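Local structure of D-mannose isomerase (Marinomonas mediterranea, 5X32) at residues P4-K9 / L340-W345; T10-H15 / E387-L392; F38-S43 / N364-N369; P47-L52 / V97-G102; T109-G114 / L157-S162. The protein catalyses the reversible isomerisation of D-mannose to D-fructose and, less efficiently, acts on D-lyxose. All coordinates share one frame; numbering follows the deposited sequence.

Interaction 1. Residues P4-K9 / L340-W345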
# COMPACT_ATOMS: atom_id res chain seq x y z
N PRO A 4 -14.38 18.84 9.04
CA PRO A 4 -13.03 19.41 9.10
C PRO A 4 -12.55 19.85 7.72
O PRO A 4 -13.11 19.42 6.70
CB PRO A 4 -12.18 18.24 9.60
CG PRO A 4 -13.13 17.17 10.03
CD PRO A 4 -14.42 17.41 9.36
N ALA A 5 -11.53 20.70 7.68
CA ALA A 5 -10.94 21.09 6.42
C ALA A 5 -10.02 19.97 5.97
O ALA A 5 -8.86 19.91 6.39
CB ALA A 5 -10.18 22.40 6.56
N PHE A 6 -10.52 19.11 5.08
CA PHE A 6 -9.81 17.88 4.75
C PHE A 6 -8.58 18.18 3.92
O PHE A 6 -7.68 17.34 3.84
CB PHE A 6 -10.70 16.91 4.00
CG PHE A 6 -11.85 16.41 4.81
CD1 PHE A 6 -11.62 15.59 5.91
CD2 PHE A 6 -13.15 16.75 4.46
CE1 PHE A 6 -12.68 15.12 6.67
CE2 PHE A 6 -14.21 16.28 5.21
CZ PHE A 6 -13.98 15.46 6.33
N ASP A 7 -8.54 19.37 3.35
CA ASP A 7 -7.38 19.80 2.57
C ASP A 7 -6.38 20.66 3.36
O ASP A 7 -5.49 21.27 2.77
CB ASP A 7 -7.86 20.52 1.31
CG ASP A 7 -8.75 21.72 1.61
OD1 ASP A 7 -9.60 21.61 2.52
OD2 ASP A 7 -8.66 22.74 0.90
N SER A 8 -6.52 20.71 4.69
CA SER A 8 -5.63 21.53 5.52
C SER A 8 -4.47 20.73 6.12
O SER A 8 -4.62 19.56 6.45
CB SER A 8 -6.41 22.24 6.64
OG SER A 8 -6.99 21.34 7.57
N LYS A 9 -3.31 21.37 6.24
CA LYS A 9 -2.15 20.76 6.90
C LYS A 9 -2.49 20.34 8.33
O LYS A 9 -2.17 19.22 8.77
CB LYS A 9 -0.98 21.74 6.89
CG LYS A 9 0.17 21.38 7.80
CD LYS A 9 1.42 22.14 7.38
CE LYS A 9 2.57 21.92 8.37
NZ LYS A 9 2.19 22.42 9.72
N LEU A 340 -14.85 11.62 -0.69
CA LEU A 340 -14.18 10.46 -0.13
C LEU A 340 -13.83 10.69 1.34
O LEU A 340 -14.05 9.81 2.18
CB LEU A 340 -12.93 10.13 -0.95
CG LEU A 340 -13.29 9.57 -2.32
CD1 LEU A 340 -12.12 9.70 -3.29
CD2 LEU A 340 -13.70 8.11 -2.17
N TRP A 341 -13.32 11.87 1.66
CA TRP A 341 -13.08 12.21 3.05
C TRP A 341 -14.39 12.26 3.87
O TRP A 341 -14.41 11.83 5.02
CB TRP A 341 -12.34 13.54 3.17
CG TRP A 341 -10.86 13.37 3.25
CD1 TRP A 341 -9.95 13.69 2.29
CD2 TRP A 341 -10.10 12.82 4.35
NE1 TRP A 341 -8.67 13.38 2.71
CE2 TRP A 341 -8.74 12.85 3.98
CE3 TRP A 341 -10.44 12.32 5.62
CZ2 TRP A 341 -7.71 12.39 4.82
CZ3 TRP A 341 -9.41 11.86 6.47
CH2 TRP A 341 -8.07 11.90 6.05
N GLU A 342 -15.47 12.79 3.30
CA GLU A 342 -16.73 12.85 4.04
C GLU A 342 -17.20 11.45 4.39
O GLU A 342 -17.47 11.16 5.56
CB GLU A 342 -17.79 13.61 3.25
CG GLU A 342 -17.59 15.12 3.34
CD GLU A 342 -18.39 15.91 2.30
OE1 GLU A 342 -19.28 15.33 1.63
OE2 GLU A 342 -18.10 17.12 2.15
N PHE A 343 -17.25 10.58 3.39
CA PHE A 343 -17.64 9.20 3.66
C PHE A 343 -16.75 8.59 4.74
O PHE A 343 -17.24 7.92 5.67
CB PHE A 343 -17.56 8.34 2.40
CG PHE A 343 -17.71 6.87 2.67
CD1 PHE A 343 -18.96 6.30 2.85
CD2 PHE A 343 -16.59 6.06 2.80
CE1 PHE A 343 -19.10 4.95 3.11
CE2 PHE A 343 -16.73 4.71 3.06
CZ PHE A 343 -17.99 4.16 3.22
N SER A 344 -15.44 8.82 4.62
CA SER A 344 -14.47 8.26 5.56
C SER A 344 -14.65 8.74 7.01
O SER A 344 -14.60 7.95 7.97
CB SER A 344 -13.05 8.60 5.08
OG SER A 344 -12.78 7.94 3.86
N TRP A 345 -14.84 10.04 7.16
CA TRP A 345 -15.03 10.67 8.44
C TRP A 345 -16.29 10.15 9.11
O TRP A 345 -16.31 9.90 10.34
CB TRP A 345 -15.11 12.18 8.27
CG TRP A 345 -14.96 12.94 9.54
CD1 TRP A 345 -15.94 13.64 10.19
CD2 TRP A 345 -13.76 13.15 10.28
NE1 TRP A 345 -15.43 14.24 11.30
CE2 TRP A 345 -14.09 13.96 11.39
CE3 TRP A 345 -12.44 12.72 10.13
CZ2 TRP A 345 -13.14 14.35 12.34
CZ3 TRP A 345 -11.50 13.11 11.07
CH2 TRP A 345 -11.86 13.92 12.15
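An aromatic cluster of F6, W341 and W345 fastens the N-terminal loop to helix 331-347 of the (α/α)6 barrel, the fold of the N-acylglucosamine 2-epimerase family. The F6 ring and the five-membered ring of W341 are nearly parallel, at 13°, but slid so far that they barely overlap, whereas the edge of F6 turns toward the face of W345 in an offset edge-to-face pair, the planes 69° apart. Three CH-pi contacts accompany the ring pairs. W341 CB sits over one face of F6, 3.4 Å from the ring centroid, and F6 CB returns the contact over the W341 indole. No hydrogen bond joins the two segments; the loop is shaped internally by a type I turn from A5 to S8, where A5 O accepts from both S8 N and S8 OG. F11, in the first turn of helix 9-23, adds a fourth ring. P4 reaches W345 tip to tip, its CG 3.9 Å from the centroid of the six-membered ring and over the face.

Interaction 2. Residues T10-H15 / E387-L392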
# COMPACT_ATOMS: atom_id res chain seq x y z
N THR A 10 -3.17 21.23 9.04
CA THR A 10 -3.56 20.97 10.42
C THR A 10 -4.40 19.72 10.54
O THR A 10 -4.11 18.86 11.41
CB THR A 10 -4.33 22.14 11.02
OG1 THR A 10 -3.45 23.27 11.12
CG2 THR A 10 -4.79 21.81 12.39
N PHE A 11 -5.42 19.59 9.68
CA PHE A 11 -6.28 18.42 9.79
C PHE A 11 -5.53 17.12 9.55
O PHE A 11 -5.62 16.18 10.35
CB PHE A 11 -7.45 18.45 8.84
CG PHE A 11 -8.16 17.14 8.78
CD1 PHE A 11 -8.95 16.73 9.84
CD2 PHE A 11 -8.01 16.29 7.71
CE1 PHE A 11 -9.59 15.52 9.83
CE2 PHE A 11 -8.65 15.08 7.69
CZ PHE A 11 -9.44 14.69 8.75
N LEU A 12 -4.81 17.07 8.43
CA LEU A 12 -4.10 15.87 8.02
C LEU A 12 -3.11 15.42 9.09
O LEU A 12 -3.04 14.23 9.42
CB LEU A 12 -3.40 16.10 6.68
CG LEU A 12 -4.40 16.21 5.52
CD1 LEU A 12 -3.75 16.77 4.26
CD2 LEU A 12 -5.09 14.87 5.23
N GLU A 13 -2.37 16.38 9.64
CA GLU A 13 -1.41 16.09 10.71
C GLU A 13 -2.10 15.60 11.98
O GLU A 13 -1.59 14.71 12.68
CB GLU A 13 -0.58 17.32 11.00
CG GLU A 13 0.62 17.43 10.08
CD GLU A 13 1.30 18.78 10.18
OE1 GLU A 13 0.87 19.60 11.02
OE2 GLU A 13 2.29 18.99 9.43
N ALA A 14 -3.27 16.19 12.26
CA ALA A 14 -4.06 15.82 13.44
C ALA A 14 -4.54 14.38 13.34
O ALA A 14 -4.43 13.60 14.31
CB ALA A 14 -5.21 16.75 13.59
N HIS A 15 -5.07 14.04 12.17
CA HIS A 15 -5.59 12.71 11.90
C HIS A 15 -4.50 11.65 11.94
O HIS A 15 -4.69 10.55 12.49
CB HIS A 15 -6.28 12.68 10.55
CG HIS A 15 -6.64 11.30 10.10
ND1 HIS A 15 -7.71 10.61 10.61
CD2 HIS A 15 -6.03 10.47 9.22
CE1 HIS A 15 -7.77 9.41 10.05
NE2 HIS A 15 -6.75 9.30 9.21
N GLU A 387 1.18 11.88 1.51
CA GLU A 387 1.42 12.35 0.16
C GLU A 387 0.58 13.57 -0.17
O GLU A 387 1.07 14.45 -0.88
CB GLU A 387 1.20 11.25 -0.87
CG GLU A 387 1.89 11.64 -2.16
CD GLU A 387 3.08 10.77 -2.44
OE1 GLU A 387 3.37 9.87 -1.62
OE2 GLU A 387 3.80 11.07 -3.42
N VAL A 388 -0.63 13.67 0.37
CA VAL A 388 -1.34 14.93 0.16
C VAL A 388 -0.53 16.04 0.83
O VAL A 388 -0.39 17.14 0.28
CB VAL A 388 -2.75 14.90 0.72
CG1 VAL A 388 -3.39 16.27 0.60
CG2 VAL A 388 -3.57 13.85 -0.01
N LEU A 389 0.03 15.74 2.01
CA LEU A 389 0.80 16.69 2.80
C LEU A 389 2.02 17.23 2.06
O LEU A 389 2.40 18.38 2.24
CB LEU A 389 1.26 16.05 4.12
CG LEU A 389 0.43 16.32 5.38
CD1 LEU A 389 0.96 15.51 6.55
CD2 LEU A 389 0.43 17.81 5.70
N LYS A 390 2.68 16.39 1.26
CA LYS A 390 3.82 16.88 0.50
C LYS A 390 3.40 18.03 -0.43
O LYS A 390 4.13 19.01 -0.59
CB LYS A 390 4.47 15.75 -0.32
CG LYS A 390 5.14 14.68 0.52
CD LYS A 390 5.76 13.58 -0.33
CE LYS A 390 6.62 14.14 -1.47
NZ LYS A 390 7.26 13.06 -2.28
N THR A 391 2.20 17.94 -1.00
CA THR A 391 1.71 18.96 -1.92
C THR A 391 1.33 20.26 -1.21
O THR A 391 1.06 21.26 -1.87
CB THR A 391 0.47 18.48 -2.68
OG1 THR A 391 -0.64 18.41 -1.78
CG2 THR A 391 0.71 17.10 -3.28
N LEU A 392 1.24 20.24 0.12
CA LEU A 392 0.96 21.46 0.89
C LEU A 392 2.25 22.05 1.46
O LEU A 392 3.33 21.90 0.88
CB LEU A 392 -0.04 21.18 2.02
CG LEU A 392 -1.23 20.30 1.60
CD1 LEU A 392 -2.09 19.89 2.79
CD2 LEU A 392 -2.05 21.03 0.58
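L12 overlaps three side chains of segment 387-392, CD1 and CB making the contacts. With CG anti to the carbonyl carbon (chi1 -70°) and the chain extended beyond it, L12 CD1 is carried in between V388 and L392: it lies 3.7 Å from V388 CG1 and 3.8 Å from L392 CD1, crossing both side chains at about a right angle. V388 offers CG1 because that branch is anti to its backbone N (chi1 174°). Nearer the backbone, L12 CB rests 4.1 Å from L389 CG, where the CA atoms of the two segments come nearest, those of L12 and L389 being 7.2 Å apart. L389 then turns its CD1 to the aliphatic part of E13, 4.0 Å from E13 CG, so the methylene of the glutamate extends the apolar patch; E13 OE1 has a long, weak ion pair with K9. No hydrogen bond crosses the interface. The second segment is tied within itself by T391 OG1, which donates to V388 O, and W322 of helix 311-328 bonds the same hydroxyl. L12 also touches Y337 and W341 of helix 331-347. Here apolar packing joins the first and last helices of the chain, consistent with closure of the helix ring in the (α/α)6 barrel of this family.

Interaction 3. Residues F38-S43 / N364-N369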
# COMPACT_ATOMS: atom_id res chain seq x y z
N PHE A 38 -5.18 -6.14 16.20
CA PHE A 38 -5.77 -5.19 17.12
C PHE A 38 -7.28 -5.15 17.01
O PHE A 38 -7.85 -5.15 15.92
CB PHE A 38 -5.19 -3.80 16.87
CG PHE A 38 -3.70 -3.75 16.95
CD1 PHE A 38 -3.06 -3.56 18.16
CD2 PHE A 38 -2.93 -3.93 15.81
CE1 PHE A 38 -1.69 -3.53 18.24
CE2 PHE A 38 -1.54 -3.89 15.88
CZ PHE A 38 -0.93 -3.69 17.10
N LYS A 39 -7.90 -5.09 18.18
CA LYS A 39 -9.33 -4.93 18.31
C LYS A 39 -9.66 -3.46 18.10
O LYS A 39 -8.76 -2.62 18.12
CB LYS A 39 -9.75 -5.40 19.71
CG LYS A 39 -10.88 -6.40 19.72
CD LYS A 39 -10.47 -7.76 19.25
CE LYS A 39 -11.70 -8.52 18.80
NZ LYS A 39 -11.45 -9.96 18.62
N ASP A 40 -10.93 -3.13 17.88
CA ASP A 40 -11.31 -1.72 17.75
C ASP A 40 -10.79 -0.86 18.91
O ASP A 40 -10.36 0.27 18.70
CB ASP A 40 -12.83 -1.55 17.65
CG ASP A 40 -13.40 -2.02 16.29
OD1 ASP A 40 -12.66 -2.07 15.29
OD2 ASP A 40 -14.63 -2.29 16.24
N ASP A 41 -10.85 -1.41 20.13
CA ASP A 41 -10.54 -0.66 21.35
C ASP A 41 -9.03 -0.50 21.59
O ASP A 41 -8.60 0.27 22.46
CB ASP A 41 -11.19 -1.36 22.55
CG ASP A 41 -10.59 -2.77 22.82
OD1 ASP A 41 -9.49 -3.08 22.30
OD2 ASP A 41 -11.21 -3.60 23.53
N GLY A 42 -8.23 -1.20 20.79
CA GLY A 42 -6.78 -1.17 20.89
C GLY A 42 -6.18 -2.47 21.41
O GLY A 42 -4.95 -2.64 21.41
N SER A 43 -7.05 -3.38 21.85
CA SER A 43 -6.60 -4.64 22.46
C SER A 43 -5.83 -5.48 21.46
O SER A 43 -6.25 -5.59 20.31
CB SER A 43 -7.78 -5.46 22.97
OG SER A 43 -8.44 -4.80 24.03
N ASN A 364 -22.89 0.27 5.38
CA ASN A 364 -21.91 0.96 6.21
C ASN A 364 -21.88 0.42 7.65
O ASN A 364 -21.46 1.11 8.58
CB ASN A 364 -22.19 2.47 6.21
CG ASN A 364 -22.40 3.03 4.80
OD1 ASN A 364 -21.79 2.56 3.84
ND2 ASN A 364 -23.29 4.02 4.67
N ALA A 365 -22.28 -0.84 7.81
CA ALA A 365 -22.19 -1.50 9.10
C ALA A 365 -20.88 -2.26 9.22
O ALA A 365 -20.48 -2.93 8.27
CB ALA A 365 -23.34 -2.45 9.28
N GLN A 366 -20.23 -2.20 10.38
CA GLN A 366 -19.04 -3.02 10.60
C GLN A 366 -19.42 -4.48 10.62
O GLN A 366 -20.54 -4.84 10.94
CB GLN A 366 -18.33 -2.64 11.91
CG GLN A 366 -17.79 -1.23 11.91
CD GLN A 366 -17.14 -0.85 13.22
OE1 GLN A 366 -17.60 0.06 13.92
NE2 GLN A 366 -16.05 -1.53 13.56
N TYR A 367 -18.49 -5.34 10.24
CA TYR A 367 -18.74 -6.77 10.28
C TYR A 367 -18.41 -7.32 11.67
O TYR A 367 -19.06 -8.26 12.15
CB TYR A 367 -17.93 -7.49 9.22
CG TYR A 367 -18.57 -7.52 7.86
CD1 TYR A 367 -19.61 -8.40 7.59
CD2 TYR A 367 -18.14 -6.67 6.85
CE1 TYR A 367 -20.20 -8.44 6.34
CE2 TYR A 367 -18.72 -6.70 5.60
CZ TYR A 367 -19.75 -7.58 5.35
OH TYR A 367 -20.32 -7.61 4.11
N ASP A 368 -17.37 -6.75 12.27
CA ASP A 368 -16.94 -7.11 13.61
C ASP A 368 -16.03 -6.03 14.21
O ASP A 368 -15.94 -4.91 13.68
CB ASP A 368 -16.24 -8.47 13.60
CG ASP A 368 -14.98 -8.49 12.75
OD1 ASP A 368 -14.33 -7.43 12.57
OD2 ASP A 368 -14.61 -9.59 12.27
N ASN A 369 -15.34 -6.37 15.29
CA ASN A 369 -14.53 -5.38 15.99
C ASN A 369 -13.02 -5.60 15.82
O ASN A 369 -12.22 -5.22 16.69
CB ASN A 369 -14.91 -5.35 17.47
CG ASN A 369 -14.61 -6.66 18.18
OD1 ASN A 369 -14.58 -7.73 17.56
ND2 ASN A 369 -14.37 -6.58 19.49
O HOH W 1 -13.08 -3.58 20.72
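A single carbonyl, N369 O, takes both the backbone N-H of D40, at 2.7 Å, and a CA-H contact from K39, so it is met by the main chain of two adjacent residues. The D40 donor approaches from above the carbonyl plane, and the bond is bent, 143° at the hydrogen. A second bond joins the tips of two side chains: Q366, extended beyond CG, brings NE2 to D40 OD2 at 3.1 Å, meeting the carboxylate from above its plane, with the amide and carboxylate planes 52° apart. The aliphatic part of K39 bends at chi2 (73°) and runs across the N369 amide, K39 CE 3.2 Å from N369 OD1. A water accepts from D41 N and, weakly, from N369 ND2, bridging the segments. The contact is a surface junction of two polar loops: a type I turn, K39 to G42, overlapped by an Asx turn in which D41 OD1 accepts from S43 N, meets the connection between strand 359-360 and helix 379-390.

Interaction 4. Residues P47-L52 / V97-G102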
# COMPACT_ATOMS: atom_id res chain seq x y z
N PRO A 47 -1.20 -12.01 19.91
CA PRO A 47 0.14 -11.46 20.16
C PRO A 47 1.25 -12.31 19.57
O PRO A 47 2.41 -11.88 19.52
CB PRO A 47 0.25 -11.46 21.68
CG PRO A 47 -0.57 -12.65 22.08
CD PRO A 47 -1.72 -12.71 21.10
N ASN A 48 0.90 -13.48 19.06
CA ASN A 48 1.93 -14.36 18.55
C ASN A 48 2.08 -14.34 17.05
O ASN A 48 3.18 -14.15 16.54
CB ASN A 48 1.63 -15.79 19.01
CG ASN A 48 1.65 -15.93 20.51
OD1 ASN A 48 2.52 -15.37 21.19
ND2 ASN A 48 0.70 -16.69 21.04
N THR A 49 0.98 -14.46 16.33
CA THR A 49 1.07 -14.55 14.88
C THR A 49 1.57 -13.25 14.27
O THR A 49 1.05 -12.18 14.55
CB THR A 49 -0.27 -14.93 14.30
OG1 THR A 49 -0.67 -16.18 14.87
CG2 THR A 49 -0.18 -15.09 12.78
N ARG A 50 2.58 -13.37 13.44
CA ARG A 50 3.13 -12.22 12.76
C ARG A 50 3.37 -12.45 11.29
O ARG A 50 3.75 -13.55 10.85
CB ARG A 50 4.39 -11.74 13.45
CG ARG A 50 4.01 -11.01 14.72
CD ARG A 50 5.09 -10.95 15.73
NE ARG A 50 4.50 -10.93 17.07
CZ ARG A 50 5.01 -10.24 18.08
NH1 ARG A 50 6.10 -9.50 17.89
NH2 ARG A 50 4.42 -10.28 19.26
N HIS A 51 3.14 -11.38 10.55
CA HIS A 51 3.17 -11.42 9.11
C HIS A 51 4.16 -10.39 8.60
O HIS A 51 4.23 -9.26 9.10
CB HIS A 51 1.79 -11.13 8.53
CG HIS A 51 1.65 -11.48 7.08
ND1 HIS A 51 2.33 -10.80 6.09
CD2 HIS A 51 0.90 -12.41 6.46
CE1 HIS A 51 2.03 -11.33 4.92
NE2 HIS A 51 1.16 -12.30 5.11
N LEU A 52 4.91 -10.78 7.57
CA LEU A 52 5.93 -9.92 7.02
C LEU A 52 5.35 -8.56 6.62
O LEU A 52 5.99 -7.52 6.86
CB LEU A 52 6.56 -10.60 5.80
CG LEU A 52 7.70 -9.85 5.11
CD1 LEU A 52 8.88 -9.70 6.09
CD2 LEU A 52 8.06 -10.57 3.85
N VAL A 97 10.65 -14.82 5.98
CA VAL A 97 9.55 -15.59 6.52
C VAL A 97 8.24 -14.80 6.32
O VAL A 97 8.13 -13.63 6.71
CB VAL A 97 9.79 -15.93 8.01
CG1 VAL A 97 8.59 -16.66 8.61
CG2 VAL A 97 11.05 -16.77 8.15
N TRP A 98 7.27 -15.44 5.67
CA TRP A 98 6.00 -14.81 5.32
C TRP A 98 5.10 -14.79 6.54
O TRP A 98 4.49 -13.76 6.87
CB TRP A 98 5.36 -15.56 4.15
CG TRP A 98 4.08 -15.02 3.58
CD1 TRP A 98 2.84 -15.61 3.63
CD2 TRP A 98 3.91 -13.79 2.86
NE1 TRP A 98 1.93 -14.83 2.97
CE2 TRP A 98 2.56 -13.71 2.49
CE3 TRP A 98 4.78 -12.76 2.49
CZ2 TRP A 98 2.05 -12.63 1.78
CZ3 TRP A 98 4.27 -11.69 1.79
CH2 TRP A 98 2.91 -11.63 1.45
N LEU A 99 5.04 -15.92 7.25
CA LEU A 99 4.20 -15.97 8.43
C LEU A 99 4.83 -16.78 9.56
O LEU A 99 5.39 -17.86 9.32
CB LEU A 99 2.84 -16.58 8.07
CG LEU A 99 1.72 -16.24 9.04
CD1 LEU A 99 1.35 -14.76 8.90
CD2 LEU A 99 0.54 -17.15 8.83
N LEU A 100 4.69 -16.32 10.80
CA LEU A 100 5.37 -17.00 11.90
C LEU A 100 4.62 -16.89 13.22
O LEU A 100 3.92 -15.91 13.47
CB LEU A 100 6.80 -16.45 12.02
CG LEU A 100 6.97 -14.95 12.31
CD1 LEU A 100 6.85 -14.62 13.81
CD2 LEU A 100 8.27 -14.39 11.75
N ASP A 101 4.80 -17.88 14.08
CA ASP A 101 4.24 -17.88 15.44
C ASP A 101 5.36 -18.18 16.41
O ASP A 101 5.86 -19.30 16.45
CB ASP A 101 3.12 -18.93 15.58
CG ASP A 101 2.43 -18.91 16.95
OD1 ASP A 101 3.05 -18.44 17.93
OD2 ASP A 101 1.27 -19.39 17.07
N GLY A 102 5.74 -17.19 17.21
CA GLY A 102 6.84 -17.33 18.14
C GLY A 102 8.13 -17.73 17.45
O GLY A 102 8.58 -17.09 16.50
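Strands 49-51 and 99-101 pair antiparallel at the edge of a small sheet, and a classic beta bulge puts W98 and L99 opposite D107 of the next strand. R50 and L100 form the hydrogen-bonded pair: R50 N gives to L100 O and L100 N to R50 O, each at 2.9 Å and nearly along the C=O axis. L52 N donates to W98 O at 3.1 Å from above the carbonyl plane. The guanidinium of the buried R50 is held by several acceptors: NH2 binds P47 O at 2.6 Å, straight and in its own plane, and forms a salt bridge with D29, while NH1 has a weak bond to G32. H51 N donates to Q36 OE1, and H51 ND1 caps the following helix at V53 N. L99 CD1 lies 3.4 Å from H51 CD2. H51, its CG anti to the backbone N (chi1 -166°), lies alongside W98 and turns a ring edge to the indole face, planes 68° apart; H51 NE2 sits 3.3 Å from W98 CE2.

Interaction 5. Residues T109-G114 / L157-S162. With PO4 (phosphate ion), chain C.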
# COMPACT_ATOMS: atom_id res chain seq x y z
N THR A 109 7.22 -19.42 2.31
CA THR A 109 7.13 -19.12 0.89
C THR A 109 7.60 -17.71 0.60
O THR A 109 7.37 -16.80 1.39
CB THR A 109 5.72 -19.27 0.35
OG1 THR A 109 5.26 -20.61 0.56
CG2 THR A 109 5.71 -18.99 -1.13
N ASN A 110 8.30 -17.56 -0.51
CA ASN A 110 8.79 -16.27 -0.94
C ASN A 110 7.79 -15.56 -1.84
O ASN A 110 7.51 -15.99 -2.96
CB ASN A 110 10.12 -16.45 -1.63
CG ASN A 110 11.19 -16.85 -0.67
OD1 ASN A 110 11.61 -16.05 0.17
ND2 ASN A 110 11.62 -18.10 -0.76
N HIS A 111 7.22 -14.48 -1.32
CA HIS A 111 6.29 -13.67 -2.10
C HIS A 111 6.96 -12.40 -2.59
O HIS A 111 7.58 -11.68 -1.82
CB HIS A 111 5.08 -13.33 -1.25
CG HIS A 111 4.22 -14.51 -0.93
ND1 HIS A 111 3.07 -14.81 -1.64
CD2 HIS A 111 4.34 -15.48 0.01
CE1 HIS A 111 2.53 -15.91 -1.14
NE2 HIS A 111 3.28 -16.33 -0.14
N CYS A 112 6.78 -12.09 -3.87
CA CYS A 112 7.34 -10.87 -4.42
C CYS A 112 6.75 -9.65 -3.70
O CYS A 112 7.46 -8.69 -3.39
CB CYS A 112 7.07 -10.78 -5.92
SG CYS A 112 7.74 -9.29 -6.67
N TYR A 113 5.45 -9.75 -3.38
CA TYR A 113 4.75 -8.72 -2.62
C TYR A 113 5.51 -8.35 -1.32
O TYR A 113 5.80 -7.17 -1.03
CB TYR A 113 3.35 -9.24 -2.29
CG TYR A 113 2.39 -8.25 -1.66
CD1 TYR A 113 2.36 -8.06 -0.29
CD2 TYR A 113 1.48 -7.55 -2.44
CE1 TYR A 113 1.49 -7.16 0.28
CE2 TYR A 113 0.60 -6.66 -1.87
CZ TYR A 113 0.61 -6.47 -0.51
OH TYR A 113 -0.26 -5.58 0.05
N GLY A 114 5.89 -9.40 -0.58
CA GLY A 114 6.66 -9.27 0.63
C GLY A 114 7.98 -8.57 0.36
O GLY A 114 8.33 -7.62 1.05
N LEU A 157 7.34 -12.05 -11.41
CA LEU A 157 6.39 -13.11 -11.07
C LEU A 157 6.00 -13.04 -9.57
O LEU A 157 6.52 -12.21 -8.81
CB LEU A 157 6.97 -14.47 -11.45
CG LEU A 157 8.27 -14.92 -10.81
CD1 LEU A 157 7.98 -15.73 -9.56
CD2 LEU A 157 9.00 -15.74 -11.82
N ASP A 158 5.08 -13.89 -9.14
CA ASP A 158 4.49 -13.64 -7.85
C ASP A 158 5.18 -14.36 -6.71
O ASP A 158 5.61 -13.72 -5.75
CB ASP A 158 3.00 -14.00 -7.89
CG ASP A 158 2.31 -13.73 -6.57
OD1 ASP A 158 2.72 -12.78 -5.86
OD2 ASP A 158 1.34 -14.45 -6.24
N GLU A 159 5.29 -15.68 -6.80
CA GLU A 159 5.85 -16.42 -5.69
C GLU A 159 6.67 -17.64 -6.10
O GLU A 159 6.37 -18.32 -7.09
CB GLU A 159 4.75 -16.82 -4.71
CG GLU A 159 3.75 -17.79 -5.24
CD GLU A 159 3.05 -18.55 -4.13
OE1 GLU A 159 3.58 -19.59 -3.69
OE2 GLU A 159 1.98 -18.08 -3.69
N ILE A 160 7.74 -17.86 -5.34
CA ILE A 160 8.54 -19.08 -5.39
C ILE A 160 8.52 -19.79 -4.02
O ILE A 160 8.44 -19.13 -2.98
CB ILE A 160 10.00 -18.75 -5.77
CG1 ILE A 160 10.02 -17.80 -6.97
CG2 ILE A 160 10.80 -20.01 -6.02
CD1 ILE A 160 11.26 -16.92 -7.03
N SER A 161 8.64 -21.11 -4.00
CA SER A 161 8.58 -21.85 -2.74
C SER A 161 9.81 -21.53 -1.88
O SER A 161 10.72 -20.83 -2.33
CB SER A 161 8.49 -23.34 -3.00
OG SER A 161 9.63 -23.79 -3.71
N SER A 162 9.83 -22.01 -0.64
CA SER A 162 10.93 -21.67 0.27
C SER A 162 12.29 -22.19 -0.19
O SER A 162 13.31 -21.52 -0.00
CB SER A 162 10.64 -22.19 1.69
OG SER A 162 10.13 -23.51 1.66
P PO4 C . -3.05 -4.06 -1.83
O1 PO4 C . -2.62 -4.96 -2.96
O2 PO4 C . -4.50 -4.35 -1.47
O3 PO4 C . -2.94 -2.58 -2.17
O4 PO4 C . -2.12 -4.35 -0.68
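Backbone bonds make the first shell. N110 and I160 are an antiparallel hydrogen-bonded pair, N110 N reaching I160 O at 2.9 Å along the C=O axis and I160 N returning to N110 O. Past the strand, C112 N gives a straight bond, 168°, to D158 O at 2.7 Å, tying the first turn of helix 112-127 to the neighbouring strand. N110 ND2 donates to S161 O from above the carbonyl plane, and H111 lies alongside E159, its CE1 3.4 Å from E159 OE2. Further out, W98 stacks on the H111 ring and D107 accepts from T109 OG1. Y113, CG anti to the backbone N (chi1 -172°), leads away from the strand, and its hydroxyl donates to phosphate O4 in the ring plane; H178 also binds the ion. The E159 carboxylate near H111 would probably favour a protonated imidazole. The phosphate, probably from the crystallisation liquor, is consistent with Y113 OH and H178 NE2 offering donors to an anionic oxygen group.

How the interactions relate
Interactions 1 and 2 are one packed unit, centres 10 Å apart: F11 of helix 9-23 fits against F6, W341 and W345, so the N-terminal loop, the first helix and the last helix share a core. Interaction 3 touches interaction 1 where F343 meets N364. Interactions 4 and 5 lie in series on one sheet, centres 16 Å apart, joined by W98, which touches H111 and G114. Interaction 5 is about 37 Å, centre to centre, from interaction 1 and holds the bound phosphate on Y113. Two contacts lie about 11 Å, side chain to side chain, from histidines assigned as catalytic by similarity: W341 from H380 and D158 from H251.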